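Minor fimbrium subunit Mfa5 (Porphyromonas gingivalis ATCC 33277, PDB 6TNJ) is an accessory subunit of minor fimbriae, pili that mediate biofilm formation and adhesion to host cells and other bacteria, represented here by its von Willebrand factor domain. Local coordinates at residues I113-D118 with I241-Y246; V11-D16 with I55-Y60; G89-G94 with A121-P126; A226-A231 with L258-T263. All blocks are in the same frame, centred on the assembly; numbering follows the deposited sequence.

Interaction 1 of 4, residues I113-D118 with I241-Y246; sequences IILMSD and IHTIGY. With CA (calcium ion), chain C.
Ile113 to Ser117 pair residue for residue with Ile241 to Gly245 as parallel neighbours in the central sheet of the von Willebrand factor type A fold, whose strands end beside a calcium ion. Five backbone hydrogen bonds alternate between the strands. They start with His242 N to Ile113 O (2.9 Å), run through Leu115 N to His242 O and Ile244 N to Leu115 O, and finish with Ser117 N to Ile244 O, the longest at 3.2 Å, and Tyr246 N to Ser117 O. Among the polar side chains, the His242 ring presents its edge to Ile113 O, with CD2 at 3.6 Å, while its NE2 bonds His112.

Apolar packing lines both faces. On one, Met116 CG, in the conformer described, rests 4.1 Å from Ile244 CB, and Leu276 of helix 276-290 covers the pair. On the other, Leu115 and Thr243 run alongside each other. Methyl CG2 of Thr243 is anti to the backbone N and approaches Leu115 CD2 (4.2 Å), which leaves OG1 to bond Thr261.

Metal binding takes over at the strand end. Asp118 OD1 binds calcium at 2.4 Å; Ser20 OG is a further ligand. OD2 forms a salt bridge with Arg28, probably steadying the carboxylate. Asp118 also reaches the ion indirectly, since a calcium-bound water donates a hydrogen bond to its carbonyl O at 2.9 Å.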
loop_
_atom_site.group_PDB
_atom_site.type_symbol
_atom_site.label_atom_id
_atom_site.label_comp_id
_atom_site.label_asym_id
_atom_site.label_seq_id
_atom_site.Cartn_x
_atom_site.Cartn_y
_atom_site.Cartn_z
ATOM N N ILE A 113 -1.627 5.199 -9.613
ATOM C CA ILE A 113 -0.966 4.195 -8.802
ATOM C C ILE A 113 -1.957 3.064 -8.554
ATOM O O ILE A 113 -3.122 3.306 -8.231
ATOM C CB ILE A 113 -0.454 4.784 -7.468
ATOM C CG1 ILE A 113 0.652 5.819 -7.700
ATOM C CG2 ILE A 113 0.015 3.657 -6.572
ATOM C CD1 ILE A 113 0.942 6.748 -6.475
ATOM N N ILE A 114 -1.508 1.826 -8.709
ATOM C CA ILE A 114 -2.312 0.670 -8.367
ATOM C C ILE A 114 -1.614 -0.016 -7.210
ATOM O O ILE A 114 -0.481 -0.502 -7.354
ATOM C CB ILE A 114 -2.501 -0.289 -9.541
ATOM C CG1 ILE A 114 -3.141 0.439 -10.721
ATOM C CG2 ILE A 114 -3.369 -1.429 -9.104
ATOM C CD1 ILE A 114 -3.118 -0.354 -11.975
ATOM N N LEU A 115 -2.272 -0.033 -6.063
ATOM C CA LEU A 115 -1.776 -0.692 -4.872
ATOM C C LEU A 115 -2.545 -1.987 -4.670
ATOM O O LEU A 115 -3.772 -1.989 -4.635
ATOM C CB LEU A 115 -1.936 0.200 -3.640
ATOM C CG LEU A 115 -1.575 -0.482 -2.317
ATOM C CD1 LEU A 115 -0.090 -0.862 -2.293
ATOM C CD2 LEU A 115 -1.946 0.387 -1.113
ATOM N N MET A 116 -1.826 -3.073 -4.484
ATOM C CA MET A 116 -2.437 -4.347 -4.184
ATOM C C MET A 116 -1.773 -4.911 -2.940
ATOM O O MET A 116 -0.544 -5.005 -2.901
ATOM C CB MET A 116 -2.260 -5.274 -5.382
ATOM C CG MET A 116 -2.814 -6.634 -5.227
ATOM S SD MET A 116 -2.331 -7.638 -6.653
ATOM C CE MET A 116 -2.516 -9.203 -5.852
ATOM N N SER A 117 -2.572 -5.267 -1.934
ATOM C CA SER A 117 -2.074 -5.841 -0.693
ATOM C C SER A 117 -3.069 -6.857 -0.142
ATOM O O SER A 117 -4.287 -6.667 -0.232
ATOM C CB SER A 117 -1.798 -4.748 0.340
ATOM O OG SER A 117 -1.437 -5.309 1.586
ATOM N N ASP A 118 -2.534 -7.947 0.423
ATOM C CA ASP A 118 -3.328 -9.003 1.034
ATOM C C ASP A 118 -3.261 -8.969 2.556
ATOM O O ASP A 118 -3.530 -9.982 3.206
ATOM C CB ASP A 118 -2.883 -10.382 0.520
ATOM C CG ASP A 118 -1.553 -10.818 1.080
ATOM O OD1 ASP A 118 -0.728 -9.944 1.417
ATOM O OD2 ASP A 118 -1.334 -12.031 1.202
ATOM N N ILE A 241 -5.261 6.849 -7.047
ATOM C CA ILE A 241 -4.896 5.580 -6.429
ATOM C C ILE A 241 -6.057 4.609 -6.549
ATOM O O ILE A 241 -7.174 4.877 -6.074
ATOM C CB ILE A 241 -4.478 5.727 -4.958
ATOM C CG1 ILE A 241 -3.310 6.695 -4.811
ATOM C CG2 ILE A 241 -4.108 4.361 -4.449
ATOM C CD1 ILE A 241 -2.729 6.749 -3.413
ATOM N N HIS A 242 -5.779 3.461 -7.165
ATOM C CA HIS A 242 -6.689 2.330 -7.212
ATOM C C HIS A 242 -6.119 1.282 -6.277
ATOM O O HIS A 242 -4.945 0.935 -6.406
ATOM C CB HIS A 242 -6.797 1.730 -8.618
ATOM C CG HIS A 242 -6.935 2.735 -9.712
ATOM N ND1 HIS A 242 -8.111 2.913 -10.411
ATOM C CD2 HIS A 242 -6.037 3.576 -10.275
ATOM C CE1 HIS A 242 -7.934 3.831 -11.334
ATOM N NE2 HIS A 242 -6.685 4.259 -11.265
ATOM N N THR A 243 -6.924 0.773 -5.352
ATOM C CA THR A 243 -6.418 -0.185 -4.385
ATOM C C THR A 243 -7.205 -1.481 -4.466
ATOM O O THR A 243 -8.437 -1.478 -4.459
ATOM C CB THR A 243 -6.439 0.400 -2.980
ATOM O OG1 THR A 243 -5.612 1.580 -2.955
ATOM C CG2 THR A 243 -5.887 -0.598 -1.980
ATOM N N ILE A 244 -6.479 -2.590 -4.501
ATOM C CA ILE A 244 -7.062 -3.925 -4.467
ATOM C C ILE A 244 -6.776 -4.507 -3.090
ATOM O O ILE A 244 -5.620 -4.793 -2.760
ATOM C CB ILE A 244 -6.501 -4.826 -5.575
ATOM C CG1 ILE A 244 -6.715 -4.165 -6.922
ATOM C CG2 ILE A 244 -7.135 -6.227 -5.468
ATOM C CD1 ILE A 244 -5.988 -4.841 -8.084
ATOM N N GLY A 245 -7.824 -4.655 -2.284
ATOM C CA GLY A 245 -7.776 -5.432 -1.065
ATOM C C GLY A 245 -7.856 -6.906 -1.419
ATOM O O GLY A 245 -8.931 -7.402 -1.776
ATOM N N TYR A 246 -6.754 -7.629 -1.292
ATOM C CA TYR A 246 -6.615 -8.968 -1.875
ATOM C C TYR A 246 -6.790 -10.078 -0.841
ATOM O O TYR A 246 -5.979 -10.214 0.079
ATOM C CB TYR A 246 -5.246 -9.058 -2.533
ATOM C CG TYR A 246 -4.985 -10.264 -3.425
ATOM C CD1 TYR A 246 -5.978 -10.769 -4.237
ATOM C CD2 TYR A 246 -3.726 -10.860 -3.472
ATOM C CE1 TYR A 246 -5.747 -11.828 -5.064
ATOM C CE2 TYR A 246 -3.467 -11.930 -4.324
ATOM C CZ TYR A 246 -4.504 -12.401 -5.108
ATOM O OH TYR A 246 -4.307 -13.452 -5.951
HETATM CA CA CA C . 0.351 -10.101 3.517
HETATM O O HOH W 1 -1.698 -11.049 5.247
HETATM O O HOH W 2 0.285 -8.185 3.559
HETATM O O HOH W 3 0.646 -10.324 5.751
#

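Interaction 2 of 4, residues V11-D16 with I55-Y60; sequences VVMVID and IALVSY
Val11 to Asp16 and Ile55 to Tyr60 run parallel, their axes 4.6 Å apart at closest approach and crossing at -18°. Hydrogen bonds from Ala56 N to Val11 O, Met13 N to Ala56 O, Val58 N to Met13 O (2.7 Å), Ile15 N to Val58 O and Tyr60 N to Ile15 O join them; the last is the most bent, 141° at the hydrogen. On one face Met13 reaches across in two places: CB meets Leu57 CD1 at 3.7 Å, and SD lies against Ile55 CG2, also at 3.7 Å. The two strands belong to a beta-alpha-beta unit with helix 26-43 between them, within the central sheet of the von Willebrand factor type A domain. Their other face carries Val12, Val14, Ala56 and Val58, against which Met103, Ala99 and Ile102 of helix 92-103 pack. There Val14 CG1 comes within 3.8 Å of Tyr60 CD2. A chi1 of 71° swings the Tyr60 ring back over the neighbouring strand. Asp16 CA sits over one ring face, 3.9 Å from the Tyr60 centroid, a CH-pi contact. In the conformer described, the Asp16 carboxylate lies nearly parallel to the ring, near its hydroxyl end, OD1 bonding Ser18 and OD2 bonding Ser117, while Tyr60 OH bonds Thr92.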
loop_
_atom_site.group_PDB
_atom_site.type_symbol
_atom_site.label_atom_id
_atom_site.label_comp_id
_atom_site.label_asym_id
_atom_site.label_seq_id
_atom_site.Cartn_x
_atom_site.Cartn_y
_atom_site.Cartn_z
ATOM N N VAL A 11 1.532 4.799 -15.184
ATOM C CA VAL A 11 0.971 3.963 -14.154
ATOM C C VAL A 11 2.111 3.371 -13.335
ATOM O O VAL A 11 3.091 2.860 -13.900
ATOM C CB VAL A 11 0.096 2.842 -14.743
ATOM C CG1 VAL A 11 -0.522 2.022 -13.630
ATOM C CG2 VAL A 11 -0.952 3.425 -15.678
ATOM N N VAL A 12 1.998 3.423 -12.016
ATOM C CA VAL A 12 2.927 2.728 -11.141
ATOM C C VAL A 12 2.163 1.598 -10.457
ATOM O O VAL A 12 1.212 1.854 -9.706
ATOM C CB VAL A 12 3.580 3.648 -10.093
ATOM C CG1 VAL A 12 4.544 2.767 -9.292
ATOM C CG2 VAL A 12 4.294 4.855 -10.698
ATOM N N MET A 13 2.568 0.352 -10.725
ATOM C CA MET A 13 2.038 -0.819 -10.035
ATOM C C MET A 13 2.849 -1.056 -8.764
ATOM O O MET A 13 4.079 -1.078 -8.800
ATOM C CB MET A 13 2.096 -2.054 -10.946
ATOM C CG MET A 13 1.277 -1.914 -12.229
ATOM S SD MET A 13 1.621 -3.243 -13.390
ATOM C CE MET A 13 0.792 -4.609 -12.610
ATOM N N VAL A 14 2.154 -1.237 -7.642
ATOM C CA VAL A 14 2.762 -1.424 -6.333
ATOM C C VAL A 14 2.175 -2.712 -5.772
ATOM O O VAL A 14 1.001 -2.741 -5.386
ATOM C CB VAL A 14 2.493 -0.247 -5.383
ATOM C CG1 VAL A 14 3.206 -0.468 -4.047
ATOM C CG2 VAL A 14 2.906 1.054 -6.026
ATOM N N ILE A 15 2.979 -3.773 -5.722
ATOM C CA ILE A 15 2.478 -5.104 -5.393
ATOM C C ILE A 15 3.104 -5.582 -4.093
ATOM O O ILE A 15 4.327 -5.716 -3.984
ATOM C CB ILE A 15 2.749 -6.122 -6.511
ATOM C CG1 ILE A 15 2.200 -5.638 -7.853
ATOM C CG2 ILE A 15 2.148 -7.444 -6.127
ATOM C CD1 ILE A 15 0.716 -5.451 -7.886
ATOM N N ASP A 16 2.256 -5.884 -3.119
ATOM C CA ASP A 16 2.673 -6.498 -1.856
ATOM C C ASP A 16 3.059 -7.965 -2.082
ATOM O O ASP A 16 2.221 -8.768 -2.502
ATOM C CB ASP A 16 1.498 -6.372 -0.889
ATOM C CG ASP A 16 1.770 -6.937 0.483
ATOM O OD1 ASP A 16 2.904 -7.419 0.729
ATOM O OD2 ASP A 16 0.821 -6.905 1.301
ATOM N N ILE A 55 4.432 2.111 -17.867
ATOM C CA ILE A 55 4.200 1.448 -16.587
ATOM C C ILE A 55 5.515 1.301 -15.838
ATOM O O ILE A 55 6.532 0.891 -16.411
ATOM C CB ILE A 55 3.548 0.062 -16.780
ATOM C CG1 ILE A 55 2.200 0.197 -17.500
ATOM C CG2 ILE A 55 3.412 -0.681 -15.441
ATOM C CD1 ILE A 55 1.512 -1.165 -17.782
ATOM N N ALA A 56 5.474 1.573 -14.542
ATOM C CA ALA A 56 6.574 1.318 -13.638
ATOM C C ALA A 56 6.109 0.270 -12.638
ATOM O O ALA A 56 4.903 0.038 -12.469
ATOM C CB ALA A 56 7.021 2.588 -12.912
ATOM N N LEU A 57 7.063 -0.337 -11.935
ATOM C CA LEU A 57 6.714 -1.455 -11.060
ATOM C C LEU A 57 7.492 -1.425 -9.761
ATOM O O LEU A 57 8.726 -1.326 -9.743
ATOM C CB LEU A 57 6.933 -2.795 -11.767
ATOM C CG LEU A 57 6.603 -4.117 -11.062
ATOM C CD1 LEU A 57 5.109 -4.242 -10.782
ATOM C CD2 LEU A 57 7.074 -5.269 -11.962
ATOM N N VAL A 58 6.747 -1.518 -8.677
ATOM C CA VAL A 58 7.290 -1.603 -7.336
ATOM C C VAL A 58 6.735 -2.882 -6.733
ATOM O O VAL A 58 5.535 -3.151 -6.853
ATOM C CB VAL A 58 6.883 -0.381 -6.487
ATOM C CG1 VAL A 58 7.235 -0.594 -5.046
ATOM C CG2 VAL A 58 7.529 0.915 -7.020
ATOM N N SER A 59 7.586 -3.666 -6.086
ATOM C CA SER A 59 7.101 -4.692 -5.166
ATOM C C SER A 59 7.535 -4.312 -3.762
ATOM O O SER A 59 8.427 -3.485 -3.588
ATOM C CB SER A 59 7.629 -6.082 -5.526
ATOM O OG SER A 59 9.006 -6.174 -5.217
ATOM N N TYR A 60 6.917 -4.917 -2.740
ATOM C CA TYR A 60 7.397 -4.628 -1.393
ATOM C C TYR A 60 7.095 -5.758 -0.414
ATOM O O TYR A 60 6.110 -6.473 -0.555
ATOM C CB TYR A 60 6.830 -3.306 -0.852
ATOM C CG TYR A 60 5.354 -3.315 -0.495
ATOM C CD1 TYR A 60 4.931 -3.621 0.792
ATOM C CD2 TYR A 60 4.390 -2.990 -1.448
ATOM C CE1 TYR A 60 3.587 -3.606 1.123
ATOM C CE2 TYR A 60 3.036 -2.984 -1.128
ATOM C CZ TYR A 60 2.648 -3.288 0.167
ATOM O OH TYR A 60 1.304 -3.276 0.498
#

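Interaction 3 of 4, residues G89-G94 with A121-P126; sequences GTHTQG and ATEQYP
His91 and Tyr125 form the tightly packed end of this contact. The imidazole of His91 comes over one face of the phenol, with CE1 3.5 Å from Tyr125 CE1 and the ring planes inclined at 51°, so the pair meets obliquely. One face of the His91 ring lies against the peptide between Glu123 and Gln124, and its NE2 bonds Ala197. Alongside, the extended Gln93 side chain carries OE1 to Tyr125 N (2.9 Å), which meets it from above the amide plane; a bond from NE2 to Glu230 is consistent with this amide orientation. A water links Gln93 N to Glu123 O.

Toward Gly89 and Thr122, both partly exposed, direct packing gives way to polar links. Thr90 O accepts from Thr122 N (2.9 Å) and from Glu123 N (3.2 Å). Glu123, bent at chi2 (81°) in the conformer described, brings OE1 back to Thr90 N (2.7 Å) and Thr122 OG1 (2.7 Å), which reach it from opposite faces of the carboxylate plane. A second water bridges the Thr90 and Thr122 hydroxyls. These bonds probably hold the backbone of Thr90, whose hydroxyl bonds Ser18 and whose side chain lies about 4 Å from the calcium ion, a placement consistent with the threonine loop of a metal-ion-dependent adhesion site (MIDAS).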
loop_
_atom_site.group_PDB
_atom_site.type_symbol
_atom_site.label_atom_id
_atom_site.label_comp_id
_atom_site.label_asym_id
_atom_site.label_seq_id
_atom_site.Cartn_x
_atom_site.Cartn_y
_atom_site.Cartn_z
ATOM N N GLY A 89 7.128 -9.375 5.953
ATOM C CA GLY A 89 6.947 -7.963 6.245
ATOM C C GLY A 89 5.972 -7.300 5.287
ATOM O O GLY A 89 5.812 -7.716 4.133
ATOM N N THR A 90 5.291 -6.257 5.785
ATOM C CA THR A 90 4.343 -5.508 4.972
ATOM C C THR A 90 4.541 -4.002 5.183
ATOM O O THR A 90 3.851 -3.381 5.994
ATOM C CB THR A 90 2.918 -5.947 5.285
ATOM O OG1 THR A 90 2.843 -7.387 5.218
ATOM C CG2 THR A 90 1.987 -5.331 4.280
ATOM N N HIS A 91 5.450 -3.431 4.410
ATOM C CA HIS A 91 5.801 -2.007 4.480
ATOM C C HIS A 91 5.041 -1.253 3.391
ATOM O O HIS A 91 5.589 -0.785 2.384
ATOM C CB HIS A 91 7.309 -1.837 4.322
ATOM C CG HIS A 91 7.864 -0.581 4.923
ATOM N ND1 HIS A 91 7.206 0.626 4.891
ATOM C CD2 HIS A 91 9.039 -0.358 5.553
ATOM C CE1 HIS A 91 7.955 1.549 5.482
ATOM N NE2 HIS A 91 9.070 0.978 5.888
ATOM N N THR A 92 3.736 -1.148 3.606
ATOM C CA THR A 92 2.874 -0.543 2.595
ATOM C C THR A 92 3.211 0.930 2.404
ATOM O O THR A 92 3.170 1.441 1.277
ATOM C CB THR A 92 1.409 -0.765 2.988
ATOM O OG1 THR A 92 1.195 -2.187 3.109
ATOM C CG2 THR A 92 0.448 -0.193 1.948
ATOM N N GLN A 93 3.555 1.635 3.484
ATOM C CA GLN A 93 4.007 3.009 3.333
ATOM C C GLN A 93 5.217 3.089 2.413
ATOM O O GLN A 93 5.295 3.975 1.557
ATOM C CB GLN A 93 4.363 3.622 4.685
ATOM C CG GLN A 93 5.063 4.940 4.538
ATOM C CD GLN A 93 5.331 5.631 5.868
ATOM O OE1 GLN A 93 5.663 4.979 6.864
ATOM N NE2 GLN A 93 5.194 6.957 5.879
ATOM N N GLY A 94 6.175 2.180 2.602
ATOM C CA GLY A 94 7.361 2.166 1.770
ATOM C C GLY A 94 7.049 1.931 0.311
ATOM O O GLY A 94 7.635 2.562 -0.561
ATOM N N ALA A 121 -0.710 -3.592 7.023
ATOM C CA ALA A 121 0.647 -3.062 7.089
ATOM C C ALA A 121 1.210 -3.338 8.479
ATOM O O ALA A 121 0.504 -3.216 9.477
ATOM C CB ALA A 121 0.635 -1.558 6.781
ATOM N N THR A 122 2.470 -3.752 8.538
ATOM C CA THR A 122 3.127 -4.037 9.797
ATOM C C THR A 122 4.467 -3.342 9.923
ATOM O O THR A 122 5.159 -3.560 10.920
ATOM C CB THR A 122 3.325 -5.552 9.991
ATOM O OG1 THR A 122 4.004 -6.118 8.858
ATOM C CG2 THR A 122 1.985 -6.233 10.176
ATOM N N GLU A 123 4.844 -2.534 8.939
ATOM C CA GLU A 123 6.081 -1.782 8.944
ATOM C C GLU A 123 5.764 -0.352 8.538
ATOM O O GLU A 123 4.824 -0.097 7.778
ATOM C CB GLU A 123 7.110 -2.396 7.976
ATOM C CG GLU A 123 7.993 -3.477 8.597
ATOM C CD GLU A 123 7.328 -4.853 8.676
ATOM O OE1 GLU A 123 6.372 -5.127 7.930
ATOM O OE2 GLU A 123 7.758 -5.665 9.514
ATOM N N GLN A 124 6.535 0.583 9.068
ATOM C CA GLN A 124 6.436 1.972 8.630
ATOM C C GLN A 124 7.758 2.688 8.881
ATOM O O GLN A 124 8.641 2.178 9.579
ATOM C CB GLN A 124 5.296 2.708 9.329
ATOM C CG GLN A 124 5.604 3.081 10.768
ATOM C CD GLN A 124 4.580 4.028 11.343
ATOM O OE1 GLN A 124 3.462 3.644 11.686
ATOM N NE2 GLN A 124 4.951 5.285 11.431
ATOM N N TYR A 125 7.867 3.931 8.339
ATOM C CA TYR A 125 9.055 4.728 8.567
ATOM C C TYR A 125 8.998 5.433 9.918
ATOM O O TYR A 125 7.917 5.759 10.422
ATOM C CB TYR A 125 9.236 5.767 7.469
ATOM C CG TYR A 125 9.508 5.150 6.139
ATOM C CD1 TYR A 125 10.493 4.182 5.995
ATOM C CD2 TYR A 125 8.774 5.503 5.013
ATOM C CE1 TYR A 125 10.735 3.592 4.792
ATOM C CE2 TYR A 125 9.043 4.900 3.764
ATOM C CZ TYR A 125 10.008 3.941 3.683
ATOM O OH TYR A 125 10.270 3.307 2.484
ATOM N N PRO A 126 10.159 5.692 10.516
ATOM C CA PRO A 126 10.200 6.431 11.777
ATOM C C PRO A 126 9.555 7.800 11.660
ATOM O O PRO A 126 9.584 8.429 10.596
ATOM C CB PRO A 126 11.703 6.573 12.063
ATOM C CG PRO A 126 12.350 5.466 11.311
ATOM C CD PRO A 126 11.506 5.299 10.059
HETATM O O HOH W 4 3.161 -8.394 7.710
HETATM O O HOH W 5 2.934 1.056 6.312
#

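Interaction 4 of 4, residues A226-A231 with L258-T263; sequences AAINEA and LKLTAT
Ile228 lies against the turn at Leu260 and Thr261, and these three residues bury more surface in the contact than any others. Ile228 is on helix 223-236; its partners lie at the C-terminal side of helix 252-259, in a type I beta turn from Lys259 to Ala262. Ile228 CG1 stands anti to the carbonyl carbon (chi1 -62°) and the chain continues extended, so CD1 ends 3.8 Å from Leu260 CB and also touches Leu260 CD1. CG1 itself touches both neighbours, since Thr261 CG2 comes to it at 4.0 Å with the two side chains crossing at about a right angle. Leu260 is the exposed edge of the contact, whereas Thr261 is buried.

Thr261 divides its side chain by polarity. Its methyl faces Ile228, while OG1 turns back to Leu258 O (2.7 Å), in the carbonyl plane and on a lone pair; the same oxygen also accepts from Thr261 N (3.0 Å). A further bond joins Thr261 OG1 to Thr243 of strand 240-246. Nearly one helical turn beyond Ile228, Ala231 points its CB toward the loop, 3.9 Å from Thr261 CB and 3.6 Å from Thr261 O.

No hydrogen bond links the two segments. The chemistry therefore implies that they meet chiefly through apolar contacts, with Lys235 of the same helix adding a polar tie to Ala262 O, while the polar atoms of Thr261 hold the turn and tie it to the sheet.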
loop_
_atom_site.group_PDB
_atom_site.type_symbol
_atom_site.label_atom_id
_atom_site.label_comp_id
_atom_site.label_asym_id
_atom_site.label_seq_id
_atom_site.Cartn_x
_atom_site.Cartn_y
_atom_site.Cartn_z
ATOM N N ALA A 226 -0.099 4.873 8.880
ATOM C CA ALA A 226 1.035 5.452 8.156
ATOM C C ALA A 226 0.871 5.266 6.651
ATOM O O ALA A 226 1.200 6.157 5.860
ATOM C CB ALA A 226 2.347 4.814 8.612
ATOM N N ALA A 227 0.361 4.118 6.241
ATOM C CA ALA A 227 0.169 3.853 4.819
ATOM C C ALA A 227 -0.916 4.747 4.218
ATOM O O ALA A 227 -0.770 5.235 3.093
ATOM C CB ALA A 227 -0.176 2.391 4.597
ATOM N N ILE A 228 -2.011 4.968 4.947
ATOM C CA ILE A 228 -3.033 5.902 4.484
ATOM C C ILE A 228 -2.457 7.310 4.396
ATOM O O ILE A 228 -2.719 8.039 3.438
ATOM C CB ILE A 228 -4.261 5.851 5.409
ATOM C CG1 ILE A 228 -4.910 4.461 5.390
ATOM C CG2 ILE A 228 -5.309 6.888 5.026
ATOM C CD1 ILE A 228 -5.869 4.186 6.568
ATOM N N ASN A 229 -1.653 7.693 5.393
ATOM C CA ASN A 229 -0.948 8.982 5.408
ATOM C C ASN A 229 -0.091 9.167 4.156
ATOM O O ASN A 229 -0.122 10.223 3.512
ATOM C CB ASN A 229 -0.096 9.031 6.681
ATOM C CG ASN A 229 0.139 10.440 7.230
ATOM O OD1 ASN A 229 0.341 10.613 8.440
ATOM N ND2 ASN A 229 0.155 11.428 6.363
ATOM N N GLU A 230 0.687 8.144 3.796
ATOM C CA GLU A 230 1.531 8.208 2.609
ATOM C C GLU A 230 0.686 8.297 1.348
ATOM O O GLU A 230 1.014 9.056 0.422
ATOM C CB GLU A 230 2.434 6.962 2.572
ATOM C CG GLU A 230 3.590 7.005 1.639
ATOM C CD GLU A 230 4.643 8.017 2.046
ATOM O OE1 GLU A 230 4.826 8.238 3.259
ATOM O OE2 GLU A 230 5.286 8.594 1.149
ATOM N N ALA A 231 -0.401 7.519 1.290
ATOM C CA ALA A 231 -1.308 7.578 0.147
ATOM C C ALA A 231 -1.831 8.990 -0.033
ATOM O O ALA A 231 -2.058 9.456 -1.157
ATOM C CB ALA A 231 -2.482 6.605 0.338
ATOM N N LEU A 258 -7.142 -0.541 3.818
ATOM C CA LEU A 258 -6.772 -0.435 2.409
ATOM C C LEU A 258 -7.775 0.406 1.627
ATOM O O LEU A 258 -7.371 1.173 0.746
ATOM C CB LEU A 258 -6.594 -1.829 1.791
ATOM C CG LEU A 258 -5.253 -2.463 2.194
ATOM C CD1 LEU A 258 -5.215 -3.969 1.965
ATOM C CD2 LEU A 258 -4.069 -1.818 1.475
ATOM N N LYS A 259 -9.059 0.347 1.993
ATOM C CA LYS A 259 -10.062 1.154 1.312
ATOM C C LYS A 259 -9.702 2.636 1.365
ATOM O O LYS A 259 -9.854 3.358 0.378
ATOM C CB LYS A 259 -11.446 0.916 1.931
ATOM C CG LYS A 259 -12.558 1.622 1.220
ATOM C CD LYS A 259 -13.937 1.375 1.846
ATOM C CE LYS A 259 -14.267 -0.086 2.087
ATOM N NZ LYS A 259 -15.719 -0.220 2.478
ATOM N N LEU A 260 -9.180 3.097 2.500
ATOM C CA LEU A 260 -8.874 4.506 2.687
ATOM C C LEU A 260 -7.627 4.957 1.933
ATOM O O LEU A 260 -7.430 6.165 1.771
ATOM C CB LEU A 260 -8.734 4.797 4.180
ATOM C CG LEU A 260 -10.069 4.739 4.926
ATOM C CD1 LEU A 260 -9.818 4.817 6.438
ATOM C CD2 LEU A 260 -11.054 5.840 4.486
ATOM N N THR A 261 -6.780 4.039 1.471
ATOM C CA THR A 261 -5.655 4.461 0.621
ATOM C C THR A 261 -6.110 4.853 -0.775
ATOM O O THR A 261 -5.396 5.592 -1.463
ATOM C CB THR A 261 -4.580 3.369 0.468
ATOM O OG1 THR A 261 -5.094 2.248 -0.282
ATOM C CG2 THR A 261 -4.061 2.894 1.782
ATOM N N ALA A 262 -7.262 4.351 -1.220
ATOM C CA ALA A 262 -7.710 4.590 -2.585
ATOM C C ALA A 262 -8.211 6.028 -2.746
ATOM O O ALA A 262 -8.506 6.732 -1.777
ATOM C CB ALA A 262 -8.807 3.593 -2.977
ATOM N N THR A 263 -8.317 6.465 -3.998
ATOM C CA THR A 263 -8.822 7.817 -4.250
ATOM C C THR A 263 -10.189 8.028 -3.595
ATOM O O THR A 263 -10.453 9.078 -2.985
ATOM C CB THR A 263 -8.865 8.060 -5.762
ATOM O OG1 THR A 263 -7.553 8.388 -6.208
ATOM C CG2 THR A 263 -9.811 9.185 -6.121
#

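In the fold
Interactions 1 and 2 belong to the same six-stranded sheet, their centres about 10 Å apart, and strands 9-16 and 110-117 join them directly. Interaction 3 lies about 15 Å from each, centre to centre, at the calcium end of the sheet, where Thr92 bonds Tyr60. Interaction 4 packs helix 223-236 and the turn at Leu260 and Thr261 beside the second strand of interaction 1, about 10 Å away between centres, and meets interaction 3 through Gln93 and Glu230. Along the chain, interaction 2 closes first; interactions 3 and 4 each cross interaction 1. Separate stretches of the chain thus meet at one sheet edge: Ser20 and Asp118 bind the calcium ion, and Asp16 and Thr90, both bonded to Ser18, lie close by.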